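Local coordinates for pullulanase (PDB 2YOC), which hydrolyses the alpha-1,6-glucosidic linkages of pullulan and alpha-dextrins and is exported by a type 2 secretion system, at residues D722-S727 against D770-G775; E813-V818 against Q858-D863. One frame throughout, in Å; residues are numbered along the deposited sequence.

Contact 1. Residues D722-S727 against D770-G775; sequences DRLRDS and DLTRLG
Ser727 OG, set beside its own backbone N by the first torsion (chi1 -61°), meets Leu771; Leu724 CG is anti to the backbone N (chi1 175°), and CD1 branching from it touches Thr772 O and the main chain of Gly775. Both helices belong to the excursion between the sixth and seventh strands of the (beta/alpha)8 barrel: helix 722-729 follows strand 718-720, and helix 762-776 comes later in the same connection. Their short segments run roughly antiparallel, at 135°, with axes 8.1 Å apart. Gly775 offers its main chain to Leu724 CD1, and Leu724 CD1 lies 3.5 Å from Thr772 O. At the other end of the interface, Ser727 packs by its CB against Thr772 OG1, while its OG sits over the CB and CD1 of Leu771. Both hydroxyls are spent on their own helices. Ser727 OG bonds Arg723 O at 2.9 Å, tilted from the carbonyl plane, and Thr772 OG1 bonds Leu768 O one turn earlier, so the interface itself is joined by packing alone. The charged groups also pair within each helix, Arg725 gripping Asp726 and Arg773 reaching Asp770. Arg723 leaves its aliphatic CG near Leu771 and carries its guanidinium away to the carbonyls of Pro804 and Gly805; there Arg723 NH1 meets Asp722 OD1 on its syn side, tilted out of the carboxylate plane, at 2.6 Å.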
ATOM      1  N   ASP B 722     -20.633   2.537  10.528  1.00 59.23           N
ATOM      2  CA  ASP B 722     -20.297   3.946  10.460  1.00 58.38           C
ATOM      3  C   ASP B 722     -19.556   4.266   9.156  1.00 58.55           C
ATOM      4  O   ASP B 722     -19.404   5.437   8.816  1.00 58.98           O
ATOM      5  CB  ASP B 722     -19.462   4.340  11.698  1.00 60.15           C
ATOM      6  CG  ASP B 722     -18.293   3.444  12.087  1.00 69.85           C
ATOM      7  OD1 ASP B 722     -18.256   2.278  11.638  1.00 69.21           O
ATOM      8  OD2 ASP B 722     -17.458   3.885  12.902  1.00 78.50           O
ATOM      9  N   ARG B 723     -19.121   3.225   8.425  1.00 50.53           N
ATOM     10  CA  ARG B 723     -18.377   3.357   7.185  1.00 49.95           C
ATOM     11  C   ARG B 723     -19.170   4.022   6.090  1.00 60.43           C
ATOM     12  O   ARG B 723     -18.724   5.039   5.563  1.00 62.51           O
ATOM     13  CB  ARG B 723     -17.844   2.009   6.706  1.00 43.98           C
ATOM     14  CG  ARG B 723     -16.595   1.554   7.421  1.00 37.88           C
ATOM     15  CD  ARG B 723     -16.966   0.815   8.653  1.00 42.19           C
ATOM     16  NE  ARG B 723     -15.869   0.029   9.176  1.00 47.26           N
ATOM     17  CZ  ARG B 723     -15.427   0.134  10.415  1.00 57.85           C
ATOM     18  NH1 ARG B 723     -15.967   1.013  11.245  1.00 40.78           N
ATOM     19  NH2 ARG B 723     -14.451  -0.648  10.842  1.00 57.17           N
ATOM     20  N   LEU B 724     -20.326   3.452   5.708  1.00 59.49           N
ATOM     21  CA  LEU B 724     -21.145   4.050   4.643  1.00 60.08           C
ATOM     22  C   LEU B 724     -21.722   5.362   5.161  1.00 67.41           C
ATOM     23  O   LEU B 724     -21.695   6.358   4.440  1.00 68.97           O
ATOM     24  CB  LEU B 724     -22.241   3.081   4.183  1.00 59.41           C
ATOM     25  CG  LEU B 724     -23.256   3.574   3.163  1.00 63.57           C
ATOM     26  CD1 LEU B 724     -23.587   2.489   2.163  1.00 62.49           C
ATOM     27  CD2 LEU B 724     -24.538   4.037   3.841  1.00 64.96           C
ATOM     28  N   ARG B 725     -22.165   5.367   6.442  1.00 63.69           N
ATOM     29  CA  ARG B 725     -22.772   6.494   7.134  1.00 62.73           C
ATOM     30  C   ARG B 725     -21.997   7.752   6.934  1.00 68.65           C
ATOM     31  O   ARG B 725     -22.541   8.715   6.409  1.00 70.36           O
ATOM     32  CB  ARG B 725     -22.907   6.193   8.617  1.00 59.47           C
ATOM     33  CG  ARG B 725     -23.554   7.322   9.383  1.00 57.01           C
ATOM     34  CD  ARG B 725     -23.221   7.201  10.841  1.00 66.18           C
ATOM     35  NE  ARG B 725     -21.837   7.575  11.125  1.00 81.08           N
ATOM     36  CZ  ARG B 725     -21.182   7.229  12.226  1.00 89.70           C
ATOM     37  NH1 ARG B 725     -21.755   6.440  13.128  1.00 64.65           N
ATOM     38  NH2 ARG B 725     -19.935   7.634  12.417  1.00 78.33           N
ATOM     39  N   ASP B 726     -20.717   7.727   7.296  1.00 65.34           N
ATOM     40  CA  ASP B 726     -19.810   8.864   7.195  1.00 64.68           C
ATOM     41  C   ASP B 726     -19.467   9.248   5.756  1.00 69.60           C
ATOM     42  O   ASP B 726     -19.240  10.423   5.477  1.00 71.39           O
ATOM     43  CB  ASP B 726     -18.548   8.604   8.026  1.00 65.18           C
ATOM     44  CG  ASP B 726     -18.699   8.825   9.528  1.00 70.88           C
ATOM     45  OD1 ASP B 726     -19.752   9.346   9.962  1.00 68.21           O
ATOM     46  OD2 ASP B 726     -17.749   8.544  10.254  1.00 83.08           O
ATOM     47  N   SER B 727     -19.450   8.272   4.841  1.00 64.64           N
ATOM     48  CA  SER B 727     -19.131   8.531   3.441  1.00 64.27           C
ATOM     49  C   SER B 727     -20.230   9.265   2.747  1.00 67.23           C
ATOM     50  O   SER B 727     -19.955  10.199   2.011  1.00 66.61           O
ATOM     51  CB  SER B 727     -18.826   7.231   2.715  1.00 68.01           C
ATOM     52  OG  SER B 727     -17.705   6.615   3.328  1.00 74.86           O
ATOM     53  N   ASP B 770     -15.503   4.335  -2.600  1.00 64.78           N
ATOM     54  CA  ASP B 770     -14.987   3.030  -2.213  1.00 63.91           C
ATOM     55  C   ASP B 770     -15.687   2.529  -0.944  1.00 67.13           C
ATOM     56  O   ASP B 770     -16.163   1.386  -0.931  1.00 66.44           O
ATOM     57  CB  ASP B 770     -13.472   3.092  -1.994  1.00 66.19           C
ATOM     58  CG  ASP B 770     -12.585   3.038  -3.234  1.00 82.88           C
ATOM     59  OD1 ASP B 770     -13.130   2.967  -4.365  1.00 80.53           O
ATOM     60  OD2 ASP B 770     -11.346   3.038  -3.068  1.00 97.43           O
ATOM     61  N   LEU B 771     -15.803   3.395   0.093  1.00 63.21           N
ATOM     62  CA  LEU B 771     -16.460   3.031   1.351  1.00 61.89           C
ATOM     63  C   LEU B 771     -17.953   2.821   1.160  1.00 63.31           C
ATOM     64  O   LEU B 771     -18.483   1.836   1.676  1.00 63.85           O
ATOM     65  CB  LEU B 771     -16.165   4.027   2.490  1.00 62.23           C
ATOM     66  CG  LEU B 771     -14.746   4.006   3.136  1.00 67.79           C
ATOM     67  CD1 LEU B 771     -14.529   5.226   4.000  1.00 68.71           C
ATOM     68  CD2 LEU B 771     -14.509   2.762   3.979  1.00 68.59           C
ATOM     69  N   THR B 772     -18.614   3.681   0.363  1.00 57.11           N
ATOM     70  CA  THR B 772     -20.042   3.543   0.058  1.00 56.15           C
ATOM     71  C   THR B 772     -20.342   2.193  -0.631  1.00 58.65           C
ATOM     72  O   THR B 772     -21.177   1.430  -0.149  1.00 56.08           O
ATOM     73  CB  THR B 772     -20.539   4.776  -0.711  1.00 63.36           C
ATOM     74  OG1 THR B 772     -20.269   5.926   0.100  1.00 69.70           O
ATOM     75  CG2 THR B 772     -22.042   4.713  -1.059  1.00 52.18           C
ATOM     76  N   ARG B 773     -19.622   1.887  -1.723  1.00 56.62           N
ATOM     77  CA  ARG B 773     -19.776   0.637  -2.476  1.00 56.68           C
ATOM     78  C   ARG B 773     -19.661  -0.554  -1.536  1.00 61.21           C
ATOM     79  O   ARG B 773     -20.595  -1.349  -1.436  1.00 59.90           O
ATOM     80  CB  ARG B 773     -18.737   0.555  -3.614  1.00 58.26           C
ATOM     81  CG  ARG B 773     -19.065   1.488  -4.802  1.00 72.83           C
ATOM     82  CD  ARG B 773     -18.185   1.249  -6.010  1.00 71.96           C
ATOM     83  NE  ARG B 773     -16.842   1.781  -5.804  1.00 79.11           N
ATOM     84  CZ  ARG B 773     -16.395   2.897  -6.360  1.00 92.90           C
ATOM     85  NH1 ARG B 773     -17.170   3.590  -7.187  1.00 63.60           N
ATOM     86  NH2 ARG B 773     -15.159   3.320  -6.113  1.00 96.17           N
ATOM     87  N   LEU B 774     -18.560  -0.617  -0.771  1.00 58.63           N
ATOM     88  CA  LEU B 774     -18.332  -1.678   0.191  1.00 58.06           C
ATOM     89  C   LEU B 774     -19.556  -1.859   1.130  1.00 63.80           C
ATOM     90  O   LEU B 774     -20.013  -2.997   1.328  1.00 63.30           O
ATOM     91  CB  LEU B 774     -17.051  -1.381   0.973  1.00 57.73           C
ATOM     92  CG  LEU B 774     -16.537  -2.463   1.905  1.00 61.88           C
ATOM     93  CD1 LEU B 774     -16.433  -3.821   1.211  1.00 61.63           C
ATOM     94  CD2 LEU B 774     -15.210  -2.073   2.474  1.00 66.18           C
ATOM     95  N   GLY B 775     -20.095  -0.729   1.628  1.00 58.81           N
ATOM     96  CA  GLY B 775     -21.275  -0.686   2.476  1.00 56.89           C
ATOM     97  C   GLY B 775     -22.499  -1.227   1.755  1.00 61.10           C
ATOM     98  O   GLY B 775     -23.199  -2.099   2.286  1.00 60.14           O
TER

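Contact 2. Residues E813-V818 against Q858-D863; sequences EVVNYV and QGIAFD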
ATOM      1  N   GLU B 813     -24.985  -9.039   9.470  1.00 51.42           N
ATOM      2  CA  GLU B 813     -24.199  -8.598  10.600  1.00 49.97           C
ATOM      3  C   GLU B 813     -23.968  -7.078  10.561  1.00 51.63           C
ATOM      4  O   GLU B 813     -23.403  -6.545  11.513  1.00 50.91           O
ATOM      5  CB  GLU B 813     -22.867  -9.350  10.626  1.00 51.34           C
ATOM      6  CG  GLU B 813     -23.048 -10.846  10.749  1.00 63.04           C
ATOM      7  CD  GLU B 813     -21.820 -11.698  11.021  1.00 88.16           C
ATOM      8  OE1 GLU B 813     -20.675 -11.231  10.785  1.00 73.96           O
ATOM      9  OE2 GLU B 813     -22.025 -12.868  11.432  1.00 67.63           O
ATOM     10  N   VAL B 814     -24.437  -6.381   9.487  1.00 48.04           N
ATOM     11  CA  VAL B 814     -24.259  -4.934   9.249  1.00 47.23           C
ATOM     12  C   VAL B 814     -25.570  -4.137   9.204  1.00 50.59           C
ATOM     13  O   VAL B 814     -26.475  -4.478   8.448  1.00 52.86           O
ATOM     14  CB  VAL B 814     -23.468  -4.692   7.930  1.00 51.06           C
ATOM     15  CG1 VAL B 814     -23.371  -3.209   7.606  1.00 51.48           C
ATOM     16  CG2 VAL B 814     -22.080  -5.298   7.977  1.00 51.06           C
ATOM     17  N   VAL B 815     -25.617  -3.011   9.903  1.00 44.13           N
ATOM     18  CA  VAL B 815     -26.765  -2.112   9.833  1.00 43.56           C
ATOM     19  C   VAL B 815     -26.300  -0.764   9.240  1.00 49.97           C
ATOM     20  O   VAL B 815     -25.544  -0.018   9.879  1.00 50.27           O
ATOM     21  CB  VAL B 815     -27.497  -1.948  11.185  1.00 46.78           C
ATOM     22  CG1 VAL B 815     -28.618  -0.934  11.074  1.00 46.04           C
ATOM     23  CG2 VAL B 815     -28.047  -3.288  11.685  1.00 46.87           C
ATOM     24  N   ASN B 816     -26.727  -0.473   8.000  1.00 45.59           N
ATOM     25  CA  ASN B 816     -26.408   0.777   7.315  1.00 44.54           C
ATOM     26  C   ASN B 816     -27.458   1.839   7.629  1.00 52.02           C
ATOM     27  O   ASN B 816     -28.650   1.539   7.802  1.00 50.31           O
ATOM     28  CB  ASN B 816     -26.269   0.559   5.808  1.00 36.83           C
ATOM     29  CG  ASN B 816     -24.926   0.005   5.412  1.00 57.15           C
ATOM     30  OD1 ASN B 816     -23.863   0.414   5.929  1.00 65.16           O
ATOM     31  ND2 ASN B 816     -24.945  -0.926   4.465  1.00 38.00           N
ATOM     32  N   TYR B 817     -27.003   3.085   7.735  1.00 52.56           N
ATOM     33  CA  TYR B 817     -27.873   4.203   8.057  1.00 54.01           C
ATOM     34  C   TYR B 817     -27.245   5.525   7.686  1.00 60.77           C
ATOM     35  O   TYR B 817     -26.021   5.615   7.547  1.00 60.40           O
ATOM     36  CB  TYR B 817     -28.285   4.177   9.542  1.00 54.89           C
ATOM     37  CG  TYR B 817     -27.198   4.501  10.541  1.00 57.32           C
ATOM     38  CD1 TYR B 817     -26.057   3.705  10.651  1.00 57.87           C
ATOM     39  CD2 TYR B 817     -27.359   5.536  11.460  1.00 59.52           C
ATOM     40  CE1 TYR B 817     -25.067   3.987  11.594  1.00 57.92           C
ATOM     41  CE2 TYR B 817     -26.385   5.814  12.420  1.00 60.08           C
ATOM     42  CZ  TYR B 817     -25.247   5.027  12.498  1.00 65.07           C
ATOM     43  OH  TYR B 817     -24.293   5.329  13.455  1.00 65.21           O
ATOM     44  N   VAL B 818     -28.093   6.547   7.491  1.00 58.41           N
ATOM     45  CA  VAL B 818     -27.629   7.900   7.171  1.00 58.52           C
ATOM     46  C   VAL B 818     -28.283   8.935   8.091  1.00 61.76           C
ATOM     47  O   VAL B 818     -28.049  10.133   7.954  1.00 61.54           O
ATOM     48  CB  VAL B 818     -27.659   8.265   5.655  1.00 62.52           C
ATOM     49  CG1 VAL B 818     -26.469   7.656   4.926  1.00 61.61           C
ATOM     50  CG2 VAL B 818     -28.973   7.860   4.988  1.00 62.63           C
ATOM     51  N   GLN B 858     -27.159  -4.391   0.269  1.00 47.27           N
ATOM     52  CA  GLN B 858     -27.204  -5.728   0.867  1.00 46.74           C
ATOM     53  C   GLN B 858     -27.318  -5.780   2.391  1.00 52.15           C
ATOM     54  O   GLN B 858     -27.863  -6.760   2.914  1.00 53.29           O
ATOM     55  CB  GLN B 858     -26.049  -6.628   0.359  1.00 47.65           C
ATOM     56  CG  GLN B 858     -26.067  -6.904  -1.157  1.00 48.74           C
ATOM     57  CD  GLN B 858     -27.345  -7.524  -1.672  1.00 62.85           C
ATOM     58  OE1 GLN B 858     -27.853  -8.512  -1.149  1.00 54.10           O
ATOM     59  NE2 GLN B 858     -27.893  -6.946  -2.719  1.00 68.04           N
ATOM     60  N   GLY B 859     -26.817  -4.755   3.086  1.00 47.52           N
ATOM     61  CA  GLY B 859     -26.883  -4.681   4.546  1.00 47.05           C
ATOM     62  C   GLY B 859     -28.275  -4.329   5.041  1.00 50.59           C
ATOM     63  O   GLY B 859     -29.129  -3.924   4.251  1.00 50.65           O
ATOM     64  N   ILE B 860     -28.521  -4.475   6.343  1.00 45.43           N
ATOM     65  CA  ILE B 860     -29.814  -4.138   6.921  1.00 44.97           C
ATOM     66  C   ILE B 860     -30.062  -2.618   6.897  1.00 55.40           C
ATOM     67  O   ILE B 860     -29.221  -1.831   7.313  1.00 56.28           O
ATOM     68  CB  ILE B 860     -29.991  -4.797   8.299  1.00 46.31           C
ATOM     69  CG1 ILE B 860     -30.075  -6.341   8.113  1.00 46.21           C
ATOM     70  CG2 ILE B 860     -31.214  -4.234   9.058  1.00 45.06           C
ATOM     71  CD1 ILE B 860     -29.855  -7.177   9.335  1.00 54.42           C
ATOM     72  N   ALA B 861     -31.202  -2.220   6.334  1.00 54.52           N
ATOM     73  CA  ALA B 861     -31.617  -0.833   6.195  1.00 53.14           C
ATOM     74  C   ALA B 861     -32.210  -0.329   7.489  1.00 57.45           C
ATOM     75  O   ALA B 861     -33.157  -0.914   8.013  1.00 57.43           O
ATOM     76  CB  ALA B 861     -32.623  -0.713   5.071  1.00 53.42           C
ATOM     77  N   PHE B 862     -31.626   0.737   8.019  1.00 55.03           N
ATOM     78  CA  PHE B 862     -32.056   1.418   9.231  1.00 54.56           C
ATOM     79  C   PHE B 862     -32.165   2.883   8.897  1.00 61.16           C
ATOM     80  O   PHE B 862     -31.365   3.425   8.132  1.00 61.12           O
ATOM     81  CB  PHE B 862     -31.016   1.239  10.334  1.00 55.53           C
ATOM     82  CG  PHE B 862     -31.289   1.906  11.668  1.00 56.69           C
ATOM     83  CD1 PHE B 862     -31.026   3.259  11.855  1.00 58.97           C
ATOM     84  CD2 PHE B 862     -31.699   1.161  12.766  1.00 57.06           C
ATOM     85  CE1 PHE B 862     -31.251   3.863  13.087  1.00 59.06           C
ATOM     86  CE2 PHE B 862     -31.928   1.772  13.994  1.00 58.35           C
ATOM     87  CZ  PHE B 862     -31.697   3.112  14.144  1.00 57.18           C
ATOM     88  N   ASP B 863     -33.140   3.529   9.507  1.00 59.49           N
ATOM     89  CA  ASP B 863     -33.366   4.939   9.338  1.00 60.62           C
ATOM     90  C   ASP B 863     -34.176   5.538  10.478  1.00 66.64           C
ATOM     91  O   ASP B 863     -35.002   4.865  11.112  1.00 65.62           O
ATOM     92  CB  ASP B 863     -34.042   5.230   7.992  1.00 63.34           C
ATOM     93  CG  ASP B 863     -34.142   6.709   7.663  1.00 75.00           C
ATOM     94  OD1 ASP B 863     -33.216   7.495   8.085  1.00 75.56           O
ATOM     95  OD2 ASP B 863     -35.130   7.092   7.007  1.00 76.85           O
TER
HETATM   96  O   HOH W   1     -27.652  -1.628   3.330  1.00 44.67           O
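Val815 and Asn816 pair with Ile860 and Ala861 as parallel neighbours, the seventh and eighth strands of the (beta/alpha)8 barrel characteristic of this glycoside hydrolase class. Three main-chain bonds form the ladder. Ile860 N gives to Val814 O at 2.9 Å, Asn816 N gives to Ile860 O, also at 2.9 Å, and Asn816 O accepts from Phe862 N at 3.1 Å. Each donor arrives nearly along the C=O axis, most closely at Asn816 O (176°). Ile860 O has a further, weaker neighbour in Val815 CA, a CA-H...O contact. The outer edges of the pair are satisfied by the adjoining strands: Val815 bonds to Thr719 and Ser721, and Ala861 to Ile414, which closes the barrel.

The buried amide of Asn816 has ND2 shared between Gly775 O and a water 3.0 Å away. Gly859 O receives Arg944 NH2 and may also take a proton from that water, which has other acceptors in reach. Tyr817 OH bonds Arg725 NH1, and the carboxylate of Asp863 is taken up by Ser867 OG and Tyr937 OH.

Apolar contacts fill one face. Val815 CG1 packs against Phe862 CB and CG2 against Ile860 CB, while Tyr817 CB lies 3.7 Å from Phe862 CD1; the two rings meet obliquely, centroids 5.9 Å apart. Phe862 CG is anti to the backbone N (chi1 179°), beside its own carbonyl carbon, from where it lies near Val815 CG1. Phe862 also meets Phe720 edge-to-face. Val815, Ile860 and Phe862 thus face the barrel interior with Phe692, Tyr690 and Ile414, whereas Ala861 on the other face rests on Val854 and Met855 of helix 840-855, one of the two helices in the connection between the strands.

Overall arrangement
Contact 1 closes before contact 2 opens along the chain, and their centres lie 11 Å apart on the same side of the chain's centre. Both belong to the closing part of the (beta/alpha)8 barrel: contact 1 joins two helices outside its strand wall, contact 2 the strands 814-816 and 860-864 within that wall. They touch directly. Besides the polar ties of Asn816 and Tyr817 to Gly775 and Arg725, Leu724 CB packs 3.6 Å from Asn816 OD1, and Leu724 CD2 meets Val818 CG1. Helix 840-855 borders both, touching Leu724 and Thr772 as well as Ala861, so it packs against both the helix pair and the barrel wall.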